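Tailspike protein (Siphovirus 9NA, PDB 3RIQ) binds Salmonella lipopolysaccharide as a phage tailspike and probably cleaves its O-antigen as an endorhamnosidase. Local coordinates at residues A[281-293]-A[301-313]. Sequence-based numbering, arbitrary orientation.
Sequences DVNADTGSPTERV and YPWFQLPTQHIIR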
loop_
_atom_site.group_PDB
_atom_site.type_symbol
_atom_site.label_atom_id
_atom_site.label_comp_id
_atom_site.label_asym_id
_atom_site.label_seq_id
_atom_site.Cartn_x
_atom_site.Cartn_y
_atom_site.Cartn_z
ATOM N N ASP A 281 -3.803 9.955 -16.540
ATOM C CA ASP A 281 -5.010 10.525 -17.186
ATOM C C ASP A 281 -5.876 9.331 -17.562
ATOM O O ASP A 281 -5.705 8.760 -18.649
ATOM C CB ASP A 281 -4.634 11.321 -18.452
ATOM C CG ASP A 281 -5.853 11.766 -19.243
ATOM O OD1 ASP A 281 -6.986 11.633 -18.706
ATOM O OD2 ASP A 281 -5.679 12.274 -20.384
ATOM N N VAL A 282 -6.770 8.932 -16.665
ATOM C CA VAL A 282 -7.630 7.774 -16.939
ATOM C C VAL A 282 -9.036 8.324 -17.189
ATOM O O VAL A 282 -9.976 8.046 -16.438
ATOM C CB VAL A 282 -7.578 6.735 -15.792
ATOM C CG1 VAL A 282 -8.375 5.475 -16.160
ATOM C CG2 VAL A 282 -6.114 6.325 -15.510
ATOM N N ASN A 283 -9.152 9.180 -18.216
ATOM C CA ASN A 283 -10.440 9.728 -18.624
ATOM C C ASN A 283 -10.917 9.108 -19.931
ATOM O O ASN A 283 -10.095 8.690 -20.774
ATOM C CB ASN A 283 -10.320 11.250 -18.815
ATOM C CG ASN A 283 -10.239 11.996 -17.486
ATOM O OD1 ASN A 283 -11.245 12.554 -17.010
ATOM N ND2 ASN A 283 -9.056 12.004 -16.870
ATOM N N ALA A 284 -12.231 9.106 -20.140
ATOM C CA ALA A 284 -12.825 8.572 -21.381
ATOM C C ALA A 284 -13.529 9.659 -22.206
ATOM O O ALA A 284 -13.483 9.591 -23.426
ATOM C CB ALA A 284 -13.794 7.433 -21.056
ATOM N N ASP A 285 -14.166 10.640 -21.550
ATOM C CA ASP A 285 -14.766 11.783 -22.249
ATOM C C ASP A 285 -13.950 13.045 -21.981
ATOM O O ASP A 285 -13.426 13.234 -20.858
ATOM C CB ASP A 285 -16.203 12.020 -21.757
ATOM C CG ASP A 285 -17.176 10.956 -22.203
ATOM O OD1 ASP A 285 -17.025 10.416 -23.330
ATOM O OD2 ASP A 285 -18.088 10.631 -21.402
ATOM N N THR A 286 -13.883 13.948 -22.958
ATOM C CA THR A 286 -13.198 15.221 -22.746
ATOM C C THR A 286 -13.840 16.306 -23.617
ATOM O O THR A 286 -14.457 15.997 -24.642
ATOM C CB THR A 286 -11.679 15.126 -23.030
ATOM O OG1 THR A 286 -11.029 16.295 -22.541
ATOM C CG2 THR A 286 -11.368 14.992 -24.520
ATOM N N GLY A 287 -13.743 17.568 -23.185
ATOM C CA GLY A 287 -14.296 18.680 -23.979
ATOM C C GLY A 287 -15.817 18.683 -23.937
ATOM O O GLY A 287 -16.415 18.179 -22.971
ATOM N N SER A 288 -16.447 19.220 -24.985
ATOM C CA SER A 288 -17.906 19.372 -25.025
ATOM C C SER A 288 -18.577 18.097 -25.469
ATOM O O SER A 288 -18.045 17.395 -26.332
ATOM C CB SER A 288 -18.306 20.494 -25.999
ATOM O OG SER A 288 -17.643 21.705 -25.665
ATOM N N PRO A 289 -19.736 17.763 -24.870
ATOM C CA PRO A 289 -20.425 16.517 -25.245
ATOM C C PRO A 289 -20.769 16.433 -26.740
ATOM O O PRO A 289 -21.298 17.395 -27.319
ATOM C CB PRO A 289 -21.704 16.540 -24.406
ATOM C CG PRO A 289 -21.395 17.447 -23.236
ATOM C CD PRO A 289 -20.357 18.432 -23.711
ATOM N N THR A 290 -20.451 15.282 -27.340
ATOM C CA THR A 290 -20.768 14.962 -28.717
ATOM C C THR A 290 -21.150 13.483 -28.728
ATOM O O THR A 290 -20.540 12.683 -28.029
ATOM C CB THR A 290 -19.556 15.164 -29.648
ATOM O OG1 THR A 290 -18.848 16.351 -29.251
ATOM C CG2 THR A 290 -20.008 15.317 -31.080
ATOM N N GLU A 291 -22.148 13.105 -29.509
ATOM C CA GLU A 291 -22.565 11.702 -29.544
ATOM C C GLU A 291 -21.378 10.758 -29.792
ATOM O O GLU A 291 -20.457 11.048 -30.594
ATOM C CB GLU A 291 -23.657 11.484 -30.596
ATOM C CG GLU A 291 -24.218 10.094 -30.550
ATOM C CD GLU A 291 -24.960 9.813 -29.251
ATOM O OE1 GLU A 291 -26.194 9.990 -29.221
ATOM O OE2 GLU A 291 -24.305 9.446 -28.253
ATOM N N ARG A 292 -21.375 9.650 -29.057
ATOM C CA ARG A 292 -20.307 8.681 -29.182
ATOM C C ARG A 292 -20.580 7.745 -30.350
ATOM O O ARG A 292 -21.740 7.452 -30.668
ATOM C CB ARG A 292 -20.210 7.913 -27.875
ATOM C CG ARG A 292 -20.089 8.845 -26.656
ATOM C CD ARG A 292 -19.513 8.087 -25.428
ATOM N NE ARG A 292 -19.616 8.867 -24.168
ATOM C CZ ARG A 292 -20.711 8.970 -23.402
ATOM N NH1 ARG A 292 -21.835 8.324 -23.742
ATOM N NH2 ARG A 292 -20.680 9.682 -22.246
ATOM N N VAL A 293 -19.508 7.311 -31.001
ATOM C CA VAL A 293 -19.635 6.430 -32.146
ATOM C C VAL A 293 -19.057 5.056 -31.806
ATOM O O VAL A 293 -17.875 4.940 -31.461
ATOM C CB VAL A 293 -18.909 7.019 -33.390
ATOM C CG1 VAL A 293 -19.156 6.130 -34.575
ATOM C CG2 VAL A 293 -19.414 8.440 -33.699
ATOM N N TYR A 301 -25.390 6.878 -21.154
ATOM C CA TYR A 301 -24.535 7.428 -20.079
ATOM C C TYR A 301 -24.155 8.844 -20.423
ATOM O O TYR A 301 -23.509 9.064 -21.443
ATOM C CB TYR A 301 -23.252 6.598 -19.935
ATOM C CG TYR A 301 -23.522 5.250 -19.363
ATOM C CD1 TYR A 301 -23.736 5.097 -17.995
ATOM C CD2 TYR A 301 -23.658 4.119 -20.192
ATOM C CE1 TYR A 301 -24.042 3.863 -17.461
ATOM C CE2 TYR A 301 -23.963 2.868 -19.668
ATOM C CZ TYR A 301 -24.138 2.755 -18.298
ATOM O OH TYR A 301 -24.429 1.533 -17.758
ATOM N N PRO A 302 -24.485 9.805 -19.537
ATOM C CA PRO A 302 -24.070 11.185 -19.760
ATOM C C PRO A 302 -22.586 11.362 -19.849
ATOM O O PRO A 302 -21.795 10.490 -19.413
ATOM C CB PRO A 302 -24.591 11.915 -18.529
ATOM C CG PRO A 302 -25.800 11.103 -18.094
ATOM C CD PRO A 302 -25.350 9.664 -18.346
ATOM N N TRP A 303 -22.193 12.514 -20.399
ATOM C CA TRP A 303 -20.765 12.856 -20.520
ATOM C C TRP A 303 -20.079 12.728 -19.146
ATOM O O TRP A 303 -20.635 13.147 -18.114
ATOM C CB TRP A 303 -20.628 14.283 -21.008
ATOM C CG TRP A 303 -19.436 14.593 -21.842
ATOM C CD1 TRP A 303 -18.465 15.552 -21.589
ATOM C CD2 TRP A 303 -19.086 13.995 -23.104
ATOM N NE1 TRP A 303 -17.544 15.570 -22.612
ATOM C CE2 TRP A 303 -17.917 14.660 -23.575
ATOM C CE3 TRP A 303 -19.674 12.994 -23.900
ATOM C CZ2 TRP A 303 -17.300 14.325 -24.788
ATOM C CZ3 TRP A 303 -19.078 12.675 -25.138
ATOM C CH2 TRP A 303 -17.901 13.353 -25.568
ATOM N N PHE A 304 -18.894 12.128 -19.153
ATOM C CA PHE A 304 -18.029 11.906 -17.978
ATOM C C PHE A 304 -18.506 10.753 -17.115
ATOM O O PHE A 304 -17.901 10.479 -16.086
ATOM C CB PHE A 304 -17.798 13.157 -17.095
ATOM C CG PHE A 304 -17.254 14.349 -17.835
ATOM C CD1 PHE A 304 -16.093 14.246 -18.611
ATOM C CD2 PHE A 304 -17.897 15.597 -17.735
ATOM C CE1 PHE A 304 -15.569 15.365 -19.260
ATOM C CE2 PHE A 304 -17.385 16.756 -18.394
ATOM C CZ PHE A 304 -16.219 16.639 -19.160
ATOM N N GLN A 305 -19.575 10.065 -17.520
ATOM C CA GLN A 305 -20.176 9.033 -16.643
ATOM C C GLN A 305 -20.235 7.628 -17.263
ATOM O O GLN A 305 -21.074 6.795 -16.886
ATOM C CB GLN A 305 -21.563 9.498 -16.166
ATOM C CG GLN A 305 -21.503 10.828 -15.443
ATOM C CD GLN A 305 -22.819 11.268 -14.845
ATOM O OE1 GLN A 305 -23.874 10.664 -15.070
ATOM N NE2 GLN A 305 -22.766 12.364 -14.086
ATOM N N LEU A 306 -19.337 7.341 -18.205
ATOM C CA LEU A 306 -19.314 5.985 -18.767
ATOM C C LEU A 306 -18.941 4.977 -17.690
ATOM O O LEU A 306 -18.119 5.297 -16.816
ATOM C CB LEU A 306 -18.298 5.899 -19.928
ATOM C CG LEU A 306 -18.729 6.634 -21.207
ATOM C CD1 LEU A 306 -17.550 6.869 -22.175
ATOM C CD2 LEU A 306 -19.886 5.849 -21.884
ATOM N N PRO A 307 -19.460 3.734 -17.779
ATOM C CA PRO A 307 -19.122 2.739 -16.769
ATOM C C PRO A 307 -17.772 2.058 -17.056
ATOM O O PRO A 307 -17.689 0.892 -17.429
ATOM C CB PRO A 307 -20.318 1.781 -16.816
ATOM C CG PRO A 307 -20.676 1.744 -18.325
ATOM C CD PRO A 307 -20.434 3.203 -18.763
ATOM N N THR A 308 -16.712 2.826 -16.897
ATOM C CA THR A 308 -15.385 2.341 -17.272
ATOM C C THR A 308 -14.882 1.210 -16.378
ATOM O O THR A 308 -14.144 0.350 -16.866
ATOM C CB THR A 308 -14.377 3.493 -17.353
ATOM O OG1 THR A 308 -14.488 4.317 -16.175
ATOM C CG2 THR A 308 -14.684 4.360 -18.585
ATOM N N GLN A 309 -15.227 1.214 -15.074
ATOM C CA GLN A 309 -14.857 0.087 -14.168
ATOM C C GLN A 309 -13.358 -0.211 -14.189
ATOM O O GLN A 309 -12.958 -1.365 -14.184
ATOM C CB GLN A 309 -15.619 -1.196 -14.548
ATOM C CG GLN A 309 -17.145 -1.161 -14.284
ATOM C CD GLN A 309 -17.715 -2.589 -14.205
ATOM O OE1 GLN A 309 -17.471 -3.320 -13.222
ATOM N NE2 GLN A 309 -18.426 -3.004 -15.234
ATOM N N HIS A 310 -12.519 0.821 -14.225
ATOM C CA HIS A 310 -11.090 0.601 -14.073
ATOM C C HIS A 310 -10.764 0.332 -12.603
ATOM O O HIS A 310 -11.514 0.713 -11.685
ATOM C CB HIS A 310 -10.296 1.813 -14.562
ATOM C CG HIS A 310 -10.487 2.124 -16.018
ATOM N ND1 HIS A 310 -10.201 1.219 -17.021
ATOM C CD2 HIS A 310 -10.842 3.278 -16.634
ATOM C CE1 HIS A 310 -10.409 1.797 -18.196
ATOM N NE2 HIS A 310 -10.808 3.046 -17.989
ATOM N N ILE A 311 -9.628 -0.322 -12.391
ATOM C CA ILE A 311 -8.991 -0.434 -11.087
ATOM C C ILE A 311 -7.694 0.341 -11.123
ATOM O O ILE A 311 -6.826 0.085 -11.986
ATOM C CB ILE A 311 -8.730 -1.920 -10.716
ATOM C CG1 ILE A 311 -10.052 -2.715 -10.697
ATOM C CG2 ILE A 311 -7.928 -2.028 -9.405
ATOM C CD1 ILE A 311 -9.883 -4.262 -10.465
ATOM N N ILE A 312 -7.576 1.305 -10.213
ATOM C CA ILE A 312 -6.401 2.163 -10.150
ATOM C C ILE A 312 -5.852 2.057 -8.736
ATOM O O ILE A 312 -6.545 2.422 -7.785
ATOM C CB ILE A 312 -6.799 3.633 -10.438
ATOM C CG1 ILE A 312 -7.366 3.770 -11.869
ATOM C CG2 ILE A 312 -5.558 4.584 -10.223
ATOM C CD1 ILE A 312 -8.048 5.163 -12.127
ATOM N N ARG A 313 -4.625 1.578 -8.571
ATOM C CA ARG A 313 -4.102 1.424 -7.208
ATOM C C ARG A 313 -2.588 1.570 -7.107
ATOM O O ARG A 313 -1.849 1.339 -8.095
ATOM C CB ARG A 313 -4.561 0.120 -6.573
ATOM C CG ARG A 313 -4.408 -1.079 -7.391
ATOM C CD ARG A 313 -5.214 -2.316 -6.816
ATOM N NE ARG A 313 -4.667 -2.799 -5.541
ATOM C CZ ARG A 313 -3.755 -3.755 -5.415
ATOM N NH1 ARG A 313 -3.275 -4.346 -6.508
ATOM N NH2 ARG A 313 -3.285 -4.080 -4.202
HETATM O O HOH W 1 -12.398 6.500 -17.286
HETATM O O HOH W 2 -17.030 8.949 -19.262
#
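Trp303 is sandwiched between Asp285 and Pro289 in a long loop of the right-handed beta-helix. The loop leaves the coil at strand 281-282 and returns at strand 311-318. Pro289 CA lies over one face of the indole in a CH-pi contact, 3.6 Å from the six-membered ring centroid. Asp285 CB covers the opposite face in a CH-pi contact to the five-membered ring, and its carboxylate stacks on the indole with the planes 4° apart. At the rim, Trp303 NE1 donates to Gly287 O over 2.9 Å, reaching it from above the carbonyl plane.

The Asp285 carboxylate is held by several donors. Phe304 N, in the type II turn 302-305, meets the anti lone pair of OD2 at 2.8 Å. Arg292 grips both oxygens side-on from the syn side. Its NE lies 3.1 Å from OD1 in a nearly straight bond (177°), and its NH2 makes a salt bridge to OD2 at 2.9 Å. Arg261 forms another to OD1.

From the extended Arg292 chain, NH1 and NH2 both donate hydrogen bonds to Tyr301 O, end-on, and that oxygen lies in the guanidinium plane. Leu306 CD2 covers one face of the group. The guanidinium thus ties both arms of the loop together. Nearer the coil, Ala284 CB touches Leu306 and Thr308. At the base, Val282 CG1, anti to the backbone N (chi1 -175°), presses against His310 CD2 at 3.3 Å.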